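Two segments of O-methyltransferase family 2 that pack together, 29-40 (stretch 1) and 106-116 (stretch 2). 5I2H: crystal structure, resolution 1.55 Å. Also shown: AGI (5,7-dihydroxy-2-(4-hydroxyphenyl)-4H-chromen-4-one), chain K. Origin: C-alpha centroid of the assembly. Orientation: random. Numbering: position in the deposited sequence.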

# COMPACT_ATOMS: atom_id res chain seq x y z
N ALA A 29 4.79 1.82 -1.63
CA ALA A 29 4.61 1.22 -2.95
C ALA A 29 4.24 2.28 -3.99
O ALA A 29 4.88 2.40 -5.04
CB ALA A 29 3.55 0.12 -2.89
N THR A 30 3.23 3.10 -3.68
CA THR A 30 2.83 4.17 -4.59
C THR A 30 3.99 5.10 -4.87
O THR A 30 4.28 5.45 -6.03
CB THR A 30 1.69 4.97 -3.96
OG1 THR A 30 0.66 4.06 -3.57
CG2 THR A 30 1.15 6.04 -4.92
N GLU A 31 4.68 5.54 -3.82
CA GLU A 31 5.75 6.51 -3.97
C GLU A 31 6.93 5.94 -4.76
O GLU A 31 7.51 6.63 -5.60
CB GLU A 31 6.20 7.00 -2.60
CG GLU A 31 5.11 7.86 -1.95
CD GLU A 31 5.27 7.95 -0.41
OE1 GLU A 31 6.31 7.52 0.13
OE2 GLU A 31 4.36 8.47 0.26
N LEU A 32 7.31 4.69 -4.50
CA LEU A 32 8.44 4.14 -5.25
C LEU A 32 8.08 3.96 -6.72
O LEU A 32 8.92 4.18 -7.60
CB LEU A 32 8.92 2.83 -4.64
CG LEU A 32 10.20 2.27 -5.32
CD1 LEU A 32 11.39 3.21 -5.20
CD2 LEU A 32 10.59 0.96 -4.73
N LEU A 33 6.83 3.56 -7.00
CA LEU A 33 6.38 3.45 -8.39
C LEU A 33 6.45 4.80 -9.09
O LEU A 33 7.02 4.92 -10.19
CB LEU A 33 4.95 2.88 -8.46
CG LEU A 33 4.91 1.37 -8.27
CD1 LEU A 33 3.46 0.95 -8.00
CD2 LEU A 33 5.50 0.62 -9.47
N ALA A 34 5.87 5.84 -8.47
CA ALA A 34 5.86 7.16 -9.09
C ALA A 34 7.27 7.73 -9.21
O ALA A 34 7.62 8.34 -10.23
CB ALA A 34 4.95 8.12 -8.30
N ALA A 35 8.10 7.57 -8.17
CA ALA A 35 9.49 8.02 -8.25
C ALA A 35 10.22 7.33 -9.39
O ALA A 35 10.97 7.96 -10.15
CB ALA A 35 10.22 7.76 -6.92
N SER A 36 10.02 6.02 -9.54
CA SER A 36 10.79 5.25 -10.51
C SER A 36 10.34 5.52 -11.94
O SER A 36 11.18 5.58 -12.86
CB SER A 36 10.67 3.77 -10.19
OG SER A 36 11.19 3.55 -8.90
N VAL A 37 9.03 5.67 -12.15
CA VAL A 37 8.53 5.95 -13.50
C VAL A 37 8.79 7.39 -13.89
O VAL A 37 9.34 7.68 -14.97
CB VAL A 37 7.02 5.63 -13.57
CG1 VAL A 37 6.40 6.16 -14.90
CG2 VAL A 37 6.77 4.16 -13.40
N ALA A 38 8.36 8.34 -13.03
CA ALA A 38 8.23 9.72 -13.48
C ALA A 38 9.44 10.59 -13.19
O ALA A 38 9.63 11.61 -13.86
CB ALA A 38 7.00 10.37 -12.86
N HIS A 39 10.27 10.23 -12.21
CA HIS A 39 11.43 11.06 -11.87
C HIS A 39 12.76 10.43 -12.24
O HIS A 39 13.66 11.15 -12.71
CB HIS A 39 11.44 11.35 -10.36
CG HIS A 39 10.32 12.23 -9.92
ND1 HIS A 39 10.43 13.60 -9.87
CD2 HIS A 39 9.05 11.94 -9.54
CE1 HIS A 39 9.28 14.11 -9.44
NE2 HIS A 39 8.43 13.13 -9.25
N LEU A 40 12.93 9.14 -12.00
CA LEU A 40 14.25 8.52 -12.11
C LEU A 40 14.44 7.75 -13.41
O LEU A 40 15.56 7.35 -13.71
CB LEU A 40 14.50 7.58 -10.91
CG LEU A 40 14.46 8.33 -9.56
CD1 LEU A 40 14.48 7.39 -8.37
CD2 LEU A 40 15.60 9.38 -9.43
N VAL A 106 1.48 1.78 -18.84
CA VAL A 106 0.63 2.58 -17.99
C VAL A 106 1.45 3.60 -17.20
O VAL A 106 1.03 4.06 -16.15
CB VAL A 106 -0.22 1.70 -17.05
CG1 VAL A 106 -1.14 0.80 -17.90
CG2 VAL A 106 0.67 0.89 -16.11
N GLY A 107 2.65 3.92 -17.69
CA GLY A 107 3.48 4.89 -17.00
C GLY A 107 2.82 6.24 -16.81
O GLY A 107 3.01 6.90 -15.78
N GLY A 108 2.01 6.68 -17.78
CA GLY A 108 1.29 7.92 -17.59
C GLY A 108 0.32 7.87 -16.42
O GLY A 108 0.12 8.88 -15.75
N TYR A 109 -0.31 6.71 -16.18
CA TYR A 109 -1.22 6.57 -15.06
C TYR A 109 -0.47 6.64 -13.73
O TYR A 109 -0.87 7.38 -12.82
CB TYR A 109 -2.00 5.25 -15.18
CG TYR A 109 -3.18 5.12 -14.23
CD1 TYR A 109 -3.01 4.71 -12.91
CD2 TYR A 109 -4.48 5.43 -14.65
CE1 TYR A 109 -4.10 4.60 -12.03
CE2 TYR A 109 -5.56 5.34 -13.80
CZ TYR A 109 -5.38 4.92 -12.49
OH TYR A 109 -6.50 4.82 -11.66
N ILE A 110 0.63 5.89 -13.62
CA ILE A 110 1.50 5.98 -12.44
C ILE A 110 1.97 7.41 -12.21
O ILE A 110 2.07 7.87 -11.06
CB ILE A 110 2.70 5.03 -12.60
CG1 ILE A 110 2.23 3.59 -12.87
CG2 ILE A 110 3.66 5.13 -11.42
CD1 ILE A 110 1.34 3.04 -11.82
N SER A 111 2.19 8.15 -13.29
CA SER A 111 2.71 9.50 -13.17
C SER A 111 1.70 10.48 -12.60
O SER A 111 2.09 11.60 -12.26
CB SER A 111 3.21 9.96 -14.53
OG SER A 111 4.37 9.21 -14.90
N LEU A 112 0.43 10.09 -12.48
CA LEU A 112 -0.56 10.92 -11.79
C LEU A 112 -0.17 11.19 -10.34
O LEU A 112 -0.71 12.12 -9.73
CB LEU A 112 -1.92 10.24 -11.82
CG LEU A 112 -2.56 10.21 -13.21
CD1 LEU A 112 -3.75 9.28 -13.22
CD2 LEU A 112 -2.97 11.62 -13.62
N ALA A 113 0.72 10.39 -9.78
CA ALA A 113 1.20 10.59 -8.43
C ALA A 113 2.58 11.23 -8.39
O ALA A 113 3.17 11.31 -7.30
CB ALA A 113 1.23 9.25 -7.67
N ALA A 114 3.11 11.68 -9.53
CA ALA A 114 4.51 12.12 -9.59
C ALA A 114 4.77 13.34 -8.71
O ALA A 114 5.91 13.58 -8.29
CB ALA A 114 4.90 12.44 -11.03
N GLN A 115 3.75 14.15 -8.47
CA GLN A 115 3.93 15.40 -7.76
C GLN A 115 3.29 15.38 -6.39
O GLN A 115 3.17 16.43 -5.76
CB GLN A 115 3.38 16.56 -8.59
CG GLN A 115 4.10 16.67 -9.94
CD GLN A 115 5.55 17.08 -9.76
OE1 GLN A 115 5.84 17.97 -8.98
NE2 GLN A 115 6.46 16.39 -10.43
N SER A 116 2.86 14.21 -5.92
CA SER A 116 2.35 14.13 -4.56
C SER A 116 3.48 14.44 -3.58
O SER A 116 4.66 14.20 -3.85
CB SER A 116 1.77 12.75 -4.28
OG SER A 116 2.81 11.81 -4.02
CAG AGI K . -7.70 12.12 -12.14
CAE AGI K . -6.87 13.15 -11.73
CAM AGI K . -7.40 14.43 -11.57
OAB AGI K . -6.56 15.43 -11.16
CAF AGI K . -8.77 14.66 -11.83
CAH AGI K . -9.61 13.62 -12.24
CAP AGI K . -9.05 12.35 -12.41
CAQ AGI K . -9.81 11.14 -12.82
OAL AGI K . -9.14 9.97 -12.58
CAJ AGI K . -11.09 11.16 -13.38
CAR AGI K . -11.72 9.96 -13.71
OAA AGI K . -12.86 9.96 -14.24
CAT AGI K . -11.00 8.66 -13.47
CAS AGI K . -9.65 8.74 -12.87
CAK AGI K . -8.92 7.59 -12.60
CAN AGI K . -9.46 6.35 -12.91
OAC AGI K . -8.70 5.26 -12.63
CAI AGI K . -10.74 6.20 -13.49
CAO AGI K . -11.54 7.30 -13.79
OAD AGI K . -12.76 7.15 -14.34

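The first stretch is mostly helix, continuing one that begins earlier in the chain. The second stretch starts with a short helix from 107, with V106 at its N-cap, and finishes in a type I beta turn from A113 to S116. Small residues line the contact, and the backbones come close there. The CA atoms of A34 and A114 are 5.2 Å apart, and those of A38 and S111 are 5.5 Å apart. The CA atoms of V37 and G107 are 6.2 Å apart. Together the stretches bury 454 Å² of surface.

I110 is the main bump on the second stretch. Its CA-to-CB bond points toward the first helix, and it loses more area to the contact than any other residue here. Its CG2 methyl sits in a hollow formed by L33, A34 and V37. CG2 of I110 lies 3.6 Å from L33 O, 3.9 Å from L33 CB and 3.8 Å from V37 CG2. These are apolar contacts, apart from the approach to the carbonyl oxygen. That oxygen already accepts a hydrogen bond from V37 N within its own helix.

V37 is the answering bump. V37 CG1 lies 3.6 Å from G107 O and 3.7 Å from S111 OG. G107 leaves room for it: an ideal CB on this glycine would lie only 3.5 Å from V37 CG1, a tight fit. The S111 hydroxyl is turned back on its own backbone, where S111 OG donates to G107 O at 2.8 Å. It can therefore lie against carbon atoms of the first helix with its hydrogen bond already made.

The alanines meet over short methyl groups. A34 CB meets A113 CB at 3.9 Å and A113 O at 3.8 Å. A38 CB packs more closely, 3.5 Å from A114 CB and 3.5 Å from S111 OG. T30 adds a looser contact, with its CG2 4.2 Å from A113 CB.

One hydrogen bond joins the stretches. H39 starts sideways from its CA, but its ring end reaches the second stretch. H39 NE2 donates to A114 O at 2.7 Å, with a nearly straight angle of 173°. The oxygen lies at the ring edge, near its plane, as suits an in-plane N-H. The bond ties H39 to the turn that holds A114. Q115 starts away from the helix, yet Q115 NE2 comes within 3.8 Å of H39 CE1.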